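Local coordinates for sugar ABC transporter, periplasmic sugar-binding protein (Caulobacter crescentus, PDB 4IRX) that binds myo-inositol and, as the periplasmic component of an ABC transporter, probably delivers it to the membrane partners that import it, at residues Val39-Leu44 with Thr257-Ala262; Gly116-Ala121 with Leu157-Pro162; Asn185-Met190 with Arg214-Asp219; Met205-Leu210 with Leu235-Ala240. All blocks are in the same frame, centred on the assembly; numbering follows the deposited sequence. Where two conformers were deposited one is given.

Interaction 1. Residues Val39-Leu44 with Thr257-Ala262; sequences VKVQVL and TALRQA
L259 reaches from helix 251-268 to two valines, V39 and V41, and so packs a helix against an edge strand of the mixed sheet in one lobe of a type I periplasmic binding protein. It is an instructive example of how a contact of about 100 Å² can be carried by three apolar side chains, with no hydrogen bond between the segments. L259 has the most surface buried. Its CG lies anti to the backbone N (chi1 -168°), a torsion that directs the forked end to the valines, and each methyl of the fork finds one of them. With V39 the meeting is tip to tip: L259 CD2 lies 4.0 Å from V39 CG1. V39 sits just before strand 40-45, and its chi1 of 67° places CG1 between the backbone N and the carbonyl carbon. V41, two residues on and inside the strand, also points its side chain toward the helix, the extended chain already setting V39 on that side. Helix 21-37, which links strands 10-15 and 40-45 in a beta-alpha-beta crossover, joins this layer: its A34 touches both V41 and L259. The salt bridge of R260 NE with E33 OE2 ties the two helices together nearer the surface, and I69 of strand 67-70 also packs on L259, extending the apolar patch across the sheet. V41 and L259 cross obliquely, with V41 CG1 3.9 Å from L259 CD1; that same CD1 lies 4.2 Å from V39 CG1, bridging the two valines.

Interaction 2. Residues Gly116-Ala121 with Leu157-Pro162; sequences GGRAMA and LAAGGP
R118 and A121 of helix 113-127 meet A159 and L157 near the end of helix 144-160, a helix-helix contact within the alpha/beta lobe of a type I periplasmic binding protein that holds the four-stranded parallel sheet. It illustrates how a small residue on one helix, A121, lets the backbones come close: the CA atoms of A121 and L157 are 5.8 Å apart. R118 comes first and works by reach. The bend at chi2 (65°) in its otherwise largely extended chain brings the guanidinium beside the second helix, where R118 NH2 lies 3.6 Å from A159 CB. That approach is oblique and forms no polar bond; the charge is engaged by D122, one turn on in the same helix, whose OD1 forms a salt bridge with R118 NE. A121, three residues later, points its methyl toward the other helix. There L157 starts out heading away, but its chain turns back alongside the alanine. Beyond it the helix stops at G161, which takes a positive phi (107°) while its N still bonds to L157 O. The A121 methyl touches both backbone and side chain of L157, with A121 CB 3.8 Å from L157 N and 3.9 Å from L157 CD2.

Interaction 3. Residues Asn185-Met190 with Arg214-Asp219; sequences NILTSM and RAAGLD
L187 and A216 mark the closest backbone approach, with CA atoms 7.6 Å apart, where the last turn of helix 176-189 runs beside the chain leaving the helix that ends at A215. L187, buried, supplies the whole of its side of the contact, one methyl group to each of two partners. CD1 faces A216, whose CB lies 4.2 Å away. CD2 meets L218, the distance to L218 CD1 being 4.0 Å, and L218 CD1 is almost as near to L187 CD1, at 4.1 Å. The leucine side chains run antiparallel, one alongside the other, and both methyls of L187 touch a single methyl of L218. P195, in a loop, also touches L187. S189 turns its hydroxyl back toward the preceding turn: OG donates to I186 O over 2.7 Å, meeting the C=O at 124° and tilted 19° from the carbonyl plane. On the other segment the reversal occurs at G217, with phi 74°, which sets A216 and L218 on the same side to receive the leucine. The case exemplifies a Schellman motif ending a helix, its flanking apolar residues packed on a neighbouring helix, in the alpha/beta layering of a periplasmic binding protein lobe.

Interaction 4. Residues Met205-Leu210 with Leu235-Ala240; sequences MAMGAL and LARIKA
R237 lays the aliphatic part of its side chain against both M207, a selenomethionine, and L210, showing how a charged residue can do apolar work along most of its length. Its CG is the hub: M207 SE and M207 CE each lie 3.8 Å from R237 CG, and L210 CD1 comes to 3.9 Å of the same carbon. The conformations explain the fit. M207 turns the same way at chi2 (-62°) and chi3, a curl that swings its selenium and terminal methyl round from a start beside the helix to face the arginine, and the two chains cross at about a right angle. L210, one turn on in the same helix, points directly across and meets R237 at a slant. R237 is itself bent at chi2 and chi3 (87°), so that CD stays within touch of both partners, 4.1 Å from M207 CE and 4.1 Å from L210 CD1, while the guanidinium turns away from helix 203-215. There NH1 forms a salt bridge with E242 OE1, which leaves the methylenes for the apolar contact. No hydrogen bond joins the two segments. M207 also touches R176 of helix 176-189, and its side chain is about 11 Å from the bound myo-inositol. Helix 203-215 thus packs beside helix 232-239, while on the sheet side A206 and L210 both rest on V225 of strand 224-226, the strand that links the two helices.

In the fold
The four contacts divide between the two lobes of the fold. Interaction 1 belongs to the lobe with the mixed sheet, joining its edge strand 40-45 to helix 251-268; interactions 2, 3 and 4 lie across the chain's centre, in the lobe with the parallel sheet, nested within the loop that interaction 1 closes. The chain therefore returns to the first lobe after building the second, as expected of a type I binding protein. Interaction 2 closes before the others of its lobe open. Interactions 3 and 4 interlock along the sequence through helix 203-215, their centres about 16 Å apart, against 44 Å between the centres of 1 and 3. Myo-inositol binds between the lobes.

Interaction 1. Residues Val39-Leu44 with Thr257-Ala262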
loop_
_atom_site.group_PDB
_atom_site.type_symbol
_atom_site.label_atom_id
_atom_site.label_comp_id
_atom_site.label_asym_id
_atom_site.label_seq_id
_atom_site.Cartn_x
_atom_site.Cartn_y
_atom_site.Cartn_z
ATOM N N VAL A 39 5.228 0.584 24.909
ATOM C CA VAL A 39 5.228 1.944 24.390
ATOM C C VAL A 39 3.808 2.403 24.120
ATOM O O VAL A 39 2.980 1.656 23.581
ATOM C CB VAL A 39 6.156 2.067 23.126
ATOM C CG1 VAL A 39 5.626 1.290 21.917
ATOM C CG2 VAL A 39 6.421 3.523 22.752
ATOM N N LYS A 40 3.509 3.647 24.484
ATOM C CA LYS A 40 2.215 4.206 24.130
ATOM C C LYS A 40 2.284 4.726 22.706
ATOM O O LYS A 40 3.235 5.424 22.348
ATOM C CB LYS A 40 1.828 5.342 25.087
ATOM C CG LYS A 40 0.412 5.865 24.845
ATOM C CD LYS A 40 0.007 6.937 25.859
ATOM C CE LYS A 40 -1.479 7.274 25.748
ATOM N NZ LYS A 40 -1.886 8.317 26.758
ATOM N N VAL A 41 1.322 4.353 21.867
ATOM C CA VAL A 41 1.245 4.946 20.541
ATOM C C VAL A 41 0.060 5.885 20.453
ATOM O O VAL A 41 -1.059 5.562 20.894
ATOM C CB VAL A 41 1.226 3.892 19.377
ATOM C CG1 VAL A 41 2.590 3.237 19.230
ATOM C CG2 VAL A 41 0.097 2.842 19.567
ATOM N N GLN A 42 0.311 7.079 19.932
ATOM C CA GLN A 42 -0.794 7.972 19.660
ATOM C C GLN A 42 -1.017 7.958 18.162
ATOM O O GLN A 42 -0.131 8.312 17.395
ATOM C CB GLN A 42 -0.532 9.391 20.173
ATOM C CG GLN A 42 -0.446 9.440 21.687
ATOM C CD GLN A 42 -0.706 10.830 22.254
ATOM O OE1 GLN A 42 -1.705 11.461 21.919
ATOM N NE2 GLN A 42 0.155 11.278 23.161
ATOM N N VAL A 43 -2.201 7.517 17.754
ATOM C CA VAL A 43 -2.491 7.300 16.328
ATOM C C VAL A 43 -3.309 8.434 15.765
ATOM O O VAL A 43 -4.361 8.765 16.308
ATOM C CB VAL A 43 -3.270 5.998 16.143
ATOM C CG1 VAL A 43 -3.729 5.846 14.691
ATOM C CG2 VAL A 43 -2.399 4.826 16.607
ATOM N N LEU A 44 -2.806 9.048 14.694
ATOM C CA LEU A 44 -3.478 10.166 14.058
ATOM C C LEU A 44 -3.886 9.751 12.648
ATOM O O LEU A 44 -3.131 9.070 11.938
ATOM C CB LEU A 44 -2.548 11.377 13.992
ATOM C CG LEU A 44 -1.822 11.761 15.290
ATOM C CD1 LEU A 44 -0.860 12.935 15.047
ATOM C CD2 LEU A 44 -2.830 12.063 16.374
ATOM N N THR A 257 8.260 -3.531 12.516
ATOM C CA THR A 257 9.664 -3.179 12.353
ATOM C C THR A 257 9.885 -1.698 12.580
ATOM O O THR A 257 10.856 -1.310 13.251
ATOM C CB THR A 257 10.170 -3.606 10.973
ATOM O OG1 THR A 257 10.039 -5.033 10.833
ATOM C CG2 THR A 257 11.600 -3.189 10.754
ATOM N N ALA A 258 9.000 -0.863 12.041
ATOM C CA ALA A 258 9.129 0.575 12.307
ATOM C C ALA A 258 9.033 0.899 13.802
ATOM O O ALA A 258 9.815 1.706 14.313
ATOM C CB ALA A 258 8.084 1.370 11.513
ATOM N N LEU A 259 8.082 0.281 14.495
ATOM C CA LEU A 259 7.930 0.540 15.916
ATOM C C LEU A 259 9.108 0.021 16.728
ATOM O O LEU A 259 9.533 0.675 17.671
ATOM C CB LEU A 259 6.609 -0.033 16.435
ATOM C CG LEU A 259 6.259 0.438 17.834
ATOM C CD1 LEU A 259 6.038 1.955 17.816
ATOM C CD2 LEU A 259 5.009 -0.315 18.308
ATOM N N ARG A 260 9.623 -1.157 16.377
ATOM C CA ARG A 260 10.808 -1.704 17.060
ATOM C C ARG A 260 12.007 -0.788 16.924
ATOM O O ARG A 260 12.711 -0.534 17.907
ATOM C CB ARG A 260 11.135 -3.115 16.559
ATOM C CG ARG A 260 10.128 -4.168 16.968
ATOM C CD ARG A 260 10.223 -5.384 16.062
ATOM N NE ARG A 260 9.151 -6.299 16.404
ATOM C CZ ARG A 260 8.864 -7.412 15.760
ATOM N NH1 ARG A 260 9.540 -7.772 14.672
ATOM N NH2 ARG A 260 7.846 -8.160 16.197
ATOM N N GLN A 261 12.231 -0.276 15.719
ATOM C CA GLN A 261 13.280 0.715 15.530
ATOM C C GLN A 261 13.020 1.973 16.351
ATOM O O GLN A 261 13.941 2.500 16.963
ATOM C CB GLN A 261 13.398 1.084 14.055
ATOM C CG GLN A 261 13.942 -0.026 13.146
ATOM C CD GLN A 261 14.481 0.553 11.853
ATOM O OE1 GLN A 261 15.096 1.623 11.867
ATOM N NE2 GLN A 261 14.224 -0.108 10.735
ATOM N N ALA A 262 11.780 2.449 16.372
ATOM C CA ALA A 262 11.457 3.642 17.161
ATOM C C ALA A 262 11.787 3.457 18.644
ATOM O O ALA A 262 12.331 4.360 19.276
ATOM C CB ALA A 262 9.986 3.996 16.980
#

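Interaction 2. Residues Gly116-Ala121 with Leu157-Pro162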
loop_
_atom_site.group_PDB
_atom_site.type_symbol
_atom_site.label_atom_id
_atom_site.label_comp_id
_atom_site.label_asym_id
_atom_site.label_seq_id
_atom_site.Cartn_x
_atom_site.Cartn_y
_atom_site.Cartn_z
ATOM N N GLY A 116 7.017 -5.755 -6.485
ATOM C CA GLY A 116 5.613 -6.172 -6.450
ATOM C C GLY A 116 4.858 -5.960 -7.743
ATOM O O GLY A 116 4.164 -6.866 -8.207
ATOM N N GLY A 117 5.021 -4.771 -8.323
ATOM C CA GLY A 117 4.414 -4.469 -9.602
ATOM C C GLY A 117 4.962 -5.368 -10.695
ATOM O O GLY A 117 4.216 -5.884 -11.544
ATOM N N ARG A 118 6.274 -5.599 -10.654
ATOM C CA ARG A 118 6.913 -6.463 -11.651
ATOM C C ARG A 118 6.401 -7.910 -11.554
ATOM O O ARG A 118 6.222 -8.572 -12.579
ATOM C CB ARG A 118 8.457 -6.396 -11.524
ATOM C CG ARG A 118 9.212 -7.285 -12.495
ATOM C CD ARG A 118 8.966 -6.802 -13.880
ATOM N NE ARG A 118 9.586 -7.617 -14.935
ATOM C CZ ARG A 118 10.619 -7.223 -15.682
ATOM N NH1 ARG A 118 11.224 -6.056 -15.443
ATOM N NH2 ARG A 118 11.056 -8.012 -16.671
ATOM N N ALA A 119 6.146 -8.399 -10.344
ATOM C CA ALA A 119 5.553 -9.738 -10.167
ATOM C C ALA A 119 4.197 -9.869 -10.849
ATOM O O ALA A 119 3.890 -10.892 -11.466
ATOM C CB ALA A 119 5.405 -10.067 -8.686
HETATM N N MSE A 120 3.370 -8.842 -10.706
HETATM C CA MSE A 120 2.058 -8.830 -11.389
HETATM C C MSE A 120 2.221 -8.906 -12.898
HETATM O O MSE A 120 1.558 -9.692 -13.558
HETATM C CB MSE A 120 1.317 -7.527 -11.064
HETATM C CG MSE A 120 1.065 -7.294 -9.579
HETATM SE SE MSE A 120 0.183 -5.576 -9.270
HETATM C CE MSE A 120 -1.686 -6.163 -9.352
ATOM N N ALA A 121 3.082 -8.060 -13.455
ATOM C CA ALA A 121 3.287 -8.046 -14.902
ATOM C C ALA A 121 3.927 -9.349 -15.392
ATOM O O ALA A 121 3.590 -9.831 -16.472
ATOM C CB ALA A 121 4.166 -6.823 -15.319
ATOM N N LEU A 157 5.635 -5.414 -18.500
ATOM C CA LEU A 157 4.915 -5.408 -19.761
ATOM C C LEU A 157 5.759 -4.872 -20.935
ATOM O O LEU A 157 5.632 -5.375 -22.050
ATOM C CB LEU A 157 3.576 -4.651 -19.638
ATOM C CG LEU A 157 2.646 -5.257 -18.568
ATOM C CD1 LEU A 157 1.329 -4.484 -18.524
ATOM C CD2 LEU A 157 2.412 -6.755 -18.814
ATOM N N ALA A 158 6.631 -3.892 -20.686
ATOM C CA ALA A 158 7.545 -3.405 -21.715
ATOM C C ALA A 158 8.476 -4.540 -22.111
ATOM O O ALA A 158 8.790 -4.717 -23.289
ATOM C CB ALA A 158 8.344 -2.236 -21.217
ATOM N N ALA A 159 8.901 -5.322 -21.119
ATOM C CA ALA A 159 9.780 -6.457 -21.402
ATOM C C ALA A 159 9.098 -7.506 -22.247
ATOM O O ALA A 159 9.729 -8.171 -23.071
ATOM C CB ALA A 159 10.242 -7.087 -20.106
ATOM N N GLY A 160 7.790 -7.663 -22.053
ATOM C CA GLY A 160 7.019 -8.576 -22.869
ATOM C C GLY A 160 6.858 -8.110 -24.304
ATOM O O GLY A 160 6.768 -8.929 -25.228
ATOM N N GLY A 161 6.722 -6.799 -24.502
ATOM C CA GLY A 161 6.702 -6.225 -25.834
ATOM C C GLY A 161 5.346 -5.752 -26.278
ATOM O O GLY A 161 4.409 -5.775 -25.491
ATOM N N PRO A 162 5.234 -5.321 -27.534
ATOM C CA PRO A 162 4.017 -4.667 -28.025
ATOM C C PRO A 162 2.794 -5.559 -28.046
ATOM O O PRO A 162 1.670 -5.045 -28.185
ATOM C CB PRO A 162 4.380 -4.234 -29.457
ATOM C CG PRO A 162 5.885 -4.204 -29.460
ATOM C CD PRO A 162 6.347 -5.244 -28.495
#

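Interaction 3. Residues Asn185-Met190 with Arg214-Asp219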
loop_
_atom_site.group_PDB
_atom_site.type_symbol
_atom_site.label_atom_id
_atom_site.label_comp_id
_atom_site.label_asym_id
_atom_site.label_seq_id
_atom_site.Cartn_x
_atom_site.Cartn_y
_atom_site.Cartn_z
ATOM N N ASN A 185 -16.718 1.944 -16.604
ATOM C CA ASN A 185 -16.600 2.837 -17.733
ATOM C C ASN A 185 -15.516 2.349 -18.707
ATOM O O ASN A 185 -15.680 2.447 -19.931
ATOM C CB ASN A 185 -16.338 4.248 -17.239
ATOM C CG ASN A 185 -17.588 4.919 -16.732
ATOM O OD1 ASN A 185 -18.701 4.469 -17.018
ATOM N ND2 ASN A 185 -17.420 5.989 -15.958
ATOM N N ILE A 186 -14.426 1.799 -18.163
ATOM C CA ILE A 186 -13.381 1.231 -18.999
ATOM C C ILE A 186 -13.931 0.044 -19.775
ATOM O O ILE A 186 -13.707 -0.070 -20.995
ATOM C CB ILE A 186 -12.174 0.814 -18.159
ATOM C CG1 ILE A 186 -11.486 2.065 -17.599
ATOM C CG2 ILE A 186 -11.224 -0.029 -19.009
ATOM C CD1 ILE A 186 -10.382 1.735 -16.587
ATOM N N LEU A 187 -14.683 -0.817 -19.093
ATOM C CA LEU A 187 -15.276 -1.978 -19.786
ATOM C C LEU A 187 -16.222 -1.544 -20.892
ATOM O O LEU A 187 -16.207 -2.114 -21.974
ATOM C CB LEU A 187 -15.955 -2.930 -18.794
ATOM C CG LEU A 187 -15.006 -3.592 -17.794
ATOM C CD1 LEU A 187 -15.846 -4.342 -16.769
ATOM C CD2 LEU A 187 -14.063 -4.571 -18.525
ATOM N N THR A 188 -17.027 -0.520 -20.628
ATOM C CA THR A 188 -17.949 -0.013 -21.632
ATOM C C THR A 188 -17.197 0.520 -22.843
ATOM O O THR A 188 -17.601 0.291 -23.988
ATOM C CB THR A 188 -18.816 1.082 -21.006
ATOM O OG1 THR A 188 -19.643 0.473 -20.027
ATOM C CG2 THR A 188 -19.686 1.793 -22.081
ATOM N N SER A 189 -16.087 1.211 -22.604
ATOM C CA SER A 189 -15.271 1.767 -23.699
ATOM C C SER A 189 -14.637 0.706 -24.580
ATOM O O SER A 189 -14.263 0.999 -25.711
ATOM C CB SER A 189 -14.214 2.716 -23.143
ATOM O OG SER A 189 -13.074 2.024 -22.629
HETATM N N MSE A 190 -14.508 -0.516 -24.083
HETATM C CA MSE A 190 -13.963 -1.583 -24.950
HETATM C C MSE A 190 -14.829 -2.831 -24.912
HETATM O O MSE A 190 -14.348 -3.966 -24.922
HETATM C CB MSE A 190 -12.536 -1.931 -24.569
HETATM C CG MSE A 190 -12.462 -2.419 -23.180
HETATM SE SE MSE A 190 -10.639 -2.589 -22.580
HETATM C CE MSE A 190 -10.066 -0.696 -22.654
ATOM N N ARG A 214 -18.604 -8.595 -13.128
ATOM C CA ARG A 214 -19.897 -9.274 -12.973
ATOM C C ARG A 214 -21.059 -8.419 -13.448
ATOM O O ARG A 214 -21.950 -8.925 -14.146
ATOM C CB ARG A 214 -20.132 -9.668 -11.524
ATOM C CG ARG A 214 -19.152 -10.689 -11.012
ATOM C CD ARG A 214 -19.789 -11.478 -9.880
ATOM N NE ARG A 214 -20.185 -10.586 -8.793
ATOM C CZ ARG A 214 -19.382 -10.244 -7.795
ATOM N NH1 ARG A 214 -18.151 -10.728 -7.756
ATOM N NH2 ARG A 214 -19.806 -9.426 -6.839
ATOM N N ALA A 215 -21.051 -7.133 -13.085
ATOM C CA ALA A 215 -22.129 -6.235 -13.505
ATOM C C ALA A 215 -22.213 -6.134 -15.023
ATOM O O ALA A 215 -23.286 -5.860 -15.573
ATOM C CB ALA A 215 -21.939 -4.848 -12.906
ATOM N N ALA A 216 -21.092 -6.349 -15.702
ATOM C CA ALA A 216 -21.050 -6.250 -17.166
ATOM C C ALA A 216 -21.429 -7.547 -17.854
ATOM O O ALA A 216 -21.437 -7.621 -19.088
ATOM C CB ALA A 216 -19.666 -5.769 -17.640
ATOM N N GLY A 217 -21.757 -8.566 -17.074
ATOM C CA GLY A 217 -22.131 -9.842 -17.647
ATOM C C GLY A 217 -20.925 -10.577 -18.186
ATOM O O GLY A 217 -21.069 -11.488 -19.007
ATOM N N LEU A 218 -19.737 -10.220 -17.703
ATOM C CA LEU A 218 -18.522 -10.869 -18.194
ATOM C C LEU A 218 -18.102 -12.004 -17.288
ATOM O O LEU A 218 -18.521 -12.098 -16.128
ATOM C CB LEU A 218 -17.363 -9.865 -18.365
ATOM C CG LEU A 218 -17.584 -8.750 -19.384
ATOM C CD1 LEU A 218 -16.571 -7.617 -19.209
ATOM C CD2 LEU A 218 -17.507 -9.305 -20.808
ATOM N N ASP A 219 -17.223 -12.841 -17.821
ATOM C CA ASP A 219 -16.776 -14.035 -17.133
ATOM C C ASP A 219 -15.415 -13.857 -16.466
ATOM O O ASP A 219 -14.426 -13.555 -17.124
ATOM C CB ASP A 219 -16.795 -15.206 -18.115
ATOM C CG ASP A 219 -16.457 -16.520 -17.468
ATOM O OD1 ASP A 219 -16.421 -16.588 -16.220
ATOM O OD2 ASP A 219 -16.247 -17.491 -18.222
#

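Interaction 4. Residues Met205-Leu210 with Leu235-Ala240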
loop_
_atom_site.group_PDB
_atom_site.type_symbol
_atom_site.label_atom_id
_atom_site.label_comp_id
_atom_site.label_asym_id
_atom_site.label_seq_id
_atom_site.Cartn_x
_atom_site.Cartn_y
_atom_site.Cartn_z
HETATM N N MSE A 205 -9.752 -2.126 -4.239
HETATM C CA MSE A 205 -10.138 -1.769 -5.598
HETATM C C MSE A 205 -10.399 -2.999 -6.438
HETATM O O MSE A 205 -11.305 -2.987 -7.269
HETATM C CB MSE A 205 -9.066 -0.903 -6.267
HETATM C CG MSE A 205 -8.892 0.489 -5.634
HETATM SE SE MSE A 205 -7.630 1.582 -6.602
HETATM C CE MSE A 205 -6.062 0.437 -6.466
ATOM N N ALA A 206 -9.591 -4.044 -6.288
ATOM C CA ALA A 206 -9.813 -5.291 -6.998
ATOM C C ALA A 206 -11.196 -5.858 -6.763
ATOM O O ALA A 206 -11.796 -6.393 -7.691
ATOM C CB ALA A 206 -8.730 -6.351 -6.628
HETATM N N MSE A 207 -11.719 -5.713 -5.546
HETATM C CA MSE A 207 -13.079 -6.156 -5.254
HETATM C C MSE A 207 -14.078 -5.381 -6.099
HETATM O O MSE A 207 -15.000 -5.973 -6.685
HETATM C CB MSE A 207 -13.368 -6.030 -3.766
HETATM C CG MSE A 207 -12.450 -6.888 -2.914
HETATM SE SE MSE A 207 -12.554 -8.785 -3.197
HETATM C CE MSE A 207 -14.470 -8.983 -3.025
ATOM N N GLY A 208 -13.898 -4.066 -6.195
ATOM C CA GLY A 208 -14.714 -3.265 -7.105
ATOM C C GLY A 208 -14.617 -3.654 -8.570
ATOM O O GLY A 208 -15.625 -3.699 -9.289
ATOM N N ALA A 209 -13.406 -3.948 -9.026
ATOM C CA ALA A 209 -13.251 -4.359 -10.408
ATOM C C ALA A 209 -13.887 -5.710 -10.659
ATOM O O ALA A 209 -14.500 -5.897 -11.730
ATOM C CB ALA A 209 -11.765 -4.366 -10.825
ATOM N N LEU A 210 -13.774 -6.633 -9.703
ATOM C CA LEU A 210 -14.491 -7.921 -9.845
ATOM C C LEU A 210 -15.995 -7.690 -10.002
ATOM O O LEU A 210 -16.661 -8.356 -10.824
ATOM C CB LEU A 210 -14.240 -8.857 -8.657
ATOM C CG LEU A 210 -12.939 -9.660 -8.499
ATOM C CD1 LEU A 210 -12.950 -10.347 -7.152
ATOM C CD2 LEU A 210 -12.824 -10.713 -9.597
ATOM N N LEU A 235 -8.320 -13.147 -0.541
ATOM C CA LEU A 235 -7.909 -14.543 -0.405
ATOM C C LEU A 235 -9.106 -15.489 -0.642
ATOM O O LEU A 235 -8.965 -16.517 -1.308
ATOM C CB LEU A 235 -7.235 -14.789 0.968
ATOM C CG LEU A 235 -5.976 -13.949 1.279
ATOM C CD1 LEU A 235 -5.467 -14.216 2.704
ATOM C CD2 LEU A 235 -4.900 -14.321 0.290
ATOM N N ALA A 236 -10.266 -15.109 -0.114
ATOM C CA ALA A 236 -11.492 -15.885 -0.301
ATOM C C ALA A 236 -11.918 -15.933 -1.752
ATOM O O ALA A 236 -12.358 -16.984 -2.228
ATOM C CB ALA A 236 -12.596 -15.340 0.582
ATOM N N ARG A 237 -11.773 -14.816 -2.471
ATOM C CA ARG A 237 -12.079 -14.799 -3.890
ATOM C C ARG A 237 -11.137 -15.659 -4.715
ATOM O O ARG A 237 -11.523 -16.204 -5.755
ATOM C CB ARG A 237 -12.081 -13.358 -4.425
ATOM C CG ARG A 237 -13.165 -12.432 -3.856
ATOM C CD ARG A 237 -14.553 -12.861 -4.277
ATOM N NE ARG A 237 -15.110 -13.845 -3.355
ATOM C CZ ARG A 237 -15.826 -14.912 -3.711
ATOM N NH1 ARG A 237 -16.114 -15.142 -4.982
ATOM N NH2 ARG A 237 -16.280 -15.741 -2.780
ATOM N N ILE A 238 -9.882 -15.735 -4.284
ATOM C CA ILE A 238 -8.924 -16.598 -4.958
ATOM C C ILE A 238 -9.277 -18.054 -4.678
ATOM O O ILE A 238 -9.281 -18.887 -5.594
ATOM C CB ILE A 238 -7.480 -16.265 -4.538
ATOM C CG1 ILE A 238 -7.152 -14.842 -5.019
ATOM C CG2 ILE A 238 -6.508 -17.315 -5.100
ATOM C CD1 ILE A 238 -5.852 -14.255 -4.480
ATOM N N LYS A 239 -9.614 -18.359 -3.424
ATOM C CA LYS A 239 -10.065 -19.716 -3.067
ATOM C C LYS A 239 -11.297 -20.123 -3.880
ATOM O O LYS A 239 -11.411 -21.275 -4.307
ATOM C CB LYS A 239 -10.340 -19.819 -1.560
ATOM C CG LYS A 239 -10.870 -21.193 -1.146
ATOM C CD LYS A 239 -11.150 -21.258 0.333
ATOM C CE LYS A 239 -11.872 -22.567 0.658
ATOM N NZ LYS A 239 -12.005 -22.720 2.141
ATOM N N ALA A 240 -12.192 -19.169 -4.128
ATOM C CA ALA A 240 -13.424 -19.423 -4.904
ATOM C C ALA A 240 -13.207 -19.513 -6.405
ATOM O O ALA A 240 -14.122 -19.912 -7.136
ATOM C CB ALA A 240 -14.469 -18.342 -4.599
#